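Local coordinates for protein aspartate-semialdehyde dehydrogenase (Candida albicans, PDB 3HSK) that catalyses the NADPH-dependent reductive dephosphorylation of 4-phospho-L-aspartate to L-aspartate semialdehyde, the second step toward methionine and threonine, at residues C300-L305 with A372-A377. Numbering follows the deposited sequence.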
loop_
_atom_site.group_PDB
_atom_site.type_symbol
_atom_site.label_atom_id
_atom_site.label_comp_id
_atom_site.label_asym_id
_atom_site.label_seq_id
_atom_site.Cartn_x
_atom_site.Cartn_y
_atom_site.Cartn_z
ATOM N N CYS A 300 27.326 3.893 3.648
ATOM C CA CYS A 300 27.196 3.089 4.862
ATOM C C CYS A 300 28.557 2.800 5.485
ATOM O O CYS A 300 29.572 2.796 4.790
ATOM C CB CYS A 300 26.437 1.782 4.572
ATOM S SG CYS A 300 27.221 0.670 3.372
ATOM N N ALA A 301 28.567 2.568 6.796
ATOM C CA ALA A 301 29.797 2.270 7.531
ATOM C C ALA A 301 30.562 1.085 6.948
ATOM O O ALA A 301 31.795 1.077 6.962
ATOM C CB ALA A 301 29.497 2.033 9.004
ATOM N N ALA A 302 29.825 0.101 6.428
ATOM C CA ALA A 302 30.401 -1.125 5.863
ATOM C C ALA A 302 31.194 -0.874 4.573
ATOM O O ALA A 302 32.171 -1.568 4.288
ATOM C CB ALA A 302 29.312 -2.162 5.629
ATOM N N SER A 303 30.763 0.115 3.797
ATOM C CA SER A 303 31.506 0.544 2.616
ATOM C C SER A 303 32.830 1.187 3.039
ATOM O O SER A 303 33.876 0.914 2.455
ATOM C CB SER A 303 30.673 1.518 1.783
ATOM O OG SER A 303 31.338 1.857 0.578
ATOM N N LYS A 304 32.772 2.019 4.079
ATOM C CA LYS A 304 33.952 2.702 4.610
ATOM C C LYS A 304 34.969 1.731 5.213
ATOM O O LYS A 304 36.172 1.987 5.164
ATOM C CB LYS A 304 33.540 3.768 5.634
ATOM C CG LYS A 304 32.817 4.967 5.014
ATOM C CD LYS A 304 32.159 5.839 6.073
ATOM C CE LYS A 304 31.355 6.968 5.437
ATOM N NZ LYS A 304 30.390 7.577 6.408
ATOM N N LEU A 305 34.484 0.621 5.772
ATOM C CA LEU A 305 35.350 -0.449 6.275
ATOM C C LEU A 305 36.005 -1.226 5.138
ATOM O O LEU A 305 36.910 -2.029 5.373
ATOM C CB LEU A 305 34.578 -1.417 7.181
ATOM C CG LEU A 305 34.184 -1.038 8.616
ATOM C CD1 LEU A 305 33.344 -2.157 9.236
ATOM C CD2 LEU A 305 35.397 -0.745 9.498
ATOM N N ALA A 372 29.199 -11.106 7.876
ATOM C CA ALA A 372 30.408 -11.925 7.986
ATOM C C ALA A 372 31.662 -11.163 7.555
ATOM O O ALA A 372 32.731 -11.362 8.128
ATOM C CB ALA A 372 30.262 -13.209 7.183
ATOM N N GLU A 373 31.522 -10.302 6.545
ATOM C CA GLU A 373 32.606 -9.415 6.109
ATOM C C GLU A 373 32.936 -8.382 7.190
ATOM O O GLU A 373 34.104 -8.118 7.468
ATOM C CB GLU A 373 32.233 -8.700 4.813
ATOM C CG GLU A 373 32.369 -9.546 3.560
ATOM C CD GLU A 373 31.662 -8.929 2.367
ATOM O OE1 GLU A 373 31.252 -7.752 2.450
ATOM O OE2 GLU A 373 31.511 -9.621 1.340
ATOM N N ILE A 374 31.899 -7.808 7.795
ATOM C CA ILE A 374 32.077 -6.899 8.918
ATOM C C ILE A 374 32.769 -7.628 10.075
ATOM O O ILE A 374 33.654 -7.069 10.709
ATOM C CB ILE A 374 30.741 -6.270 9.387
ATOM C CG1 ILE A 374 30.096 -5.467 8.250
ATOM C CG2 ILE A 374 30.963 -5.369 10.619
ATOM C CD1 ILE A 374 28.608 -5.192 8.445
ATOM N N LEU A 375 32.370 -8.873 10.334
ATOM C CA LEU A 375 33.030 -9.696 11.350
ATOM C C LEU A 375 34.479 -10.006 10.977
ATOM O O LEU A 375 35.351 -10.037 11.847
ATOM C CB LEU A 375 32.258 -10.998 11.598
ATOM C CG LEU A 375 30.868 -10.929 12.245
ATOM C CD1 LEU A 375 30.154 -12.273 12.117
ATOM C CD2 LEU A 375 30.928 -10.481 13.713
ATOM N N LYS A 376 34.724 -10.228 9.684
ATOM C CA LYS A 376 36.071 -10.506 9.152
ATOM C C LYS A 376 37.002 -9.312 9.371
ATOM O O LYS A 376 38.049 -9.445 10.011
ATOM C CB LYS A 376 35.994 -10.905 7.671
ATOM C CG LYS A 376 37.279 -10.739 6.866
ATOM C CD LYS A 376 38.213 -11.923 7.005
ATOM C CE LYS A 376 39.514 -11.676 6.245
ATOM N NZ LYS A 376 40.517 -12.757 6.480
ATOM N N ALA A 377 36.615 -8.154 8.837
ATOM C CA ALA A 377 37.195 -6.882 9.260
ATOM C C ALA A 377 36.804 -6.744 10.724
ATOM O O ALA A 377 35.817 -7.338 11.150
ATOM C CB ALA A 377 36.619 -5.738 8.441
#
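Ile374 spreads its two branches over one side of the short helix 301-304, CD1 meeting the methyl of Ala302 and CG2 meeting an end methyl of Leu305. This is helix-on-helix packing without a single hydrogen bond between the partners: one turn from the dimerisation domain lies against the last turns of helix 364-376, near the C-terminus of the chain. Both are ordinary van der Waals contacts, Ala302 CB to Ile374 CD1 at 4.2 Å and Leu305 CD1 to Ile374 CG2 at 4.2 Å. Division of the work follows from the isoleucine torsions: with chi1 at -60°, CG1 stands anti to the carbonyl carbon, and the extended chi2 of 161° takes CD1 on from CG1 to the alanine methyl, while CG2, anti to the backbone N, is left for the leucine. Ala302 has just a methyl to place between the backbones, consistent with the CA of Ala302 lying 6.7 Å from the CA of Ile374. Leu305 and Ala377 are the next pair along, their CA atoms 7.3 Å apart. Ala302 and Ile374 are buried, whereas Leu305 is exposed and closes the outer margin of the apolar patch. Behind Ile374, the far side of its helix turns to the parallel nucleotide-binding sheet: Leu375 packs on Phe165 and Ile167 of strand 165-169, and Ala372 on Phe45 of strand 45-52. Glu373 bridges the two sides with its carboxylate: OE2 is hydrogen-bonded to His42 NE2, and OE1 accepts from the backbone N of Ser309, a few residues past helix 301-304. That short helix starts at Cys300, its N-cap, whose thiol SG accepts a weak, bent bond from Ser303 N at 3.6 Å.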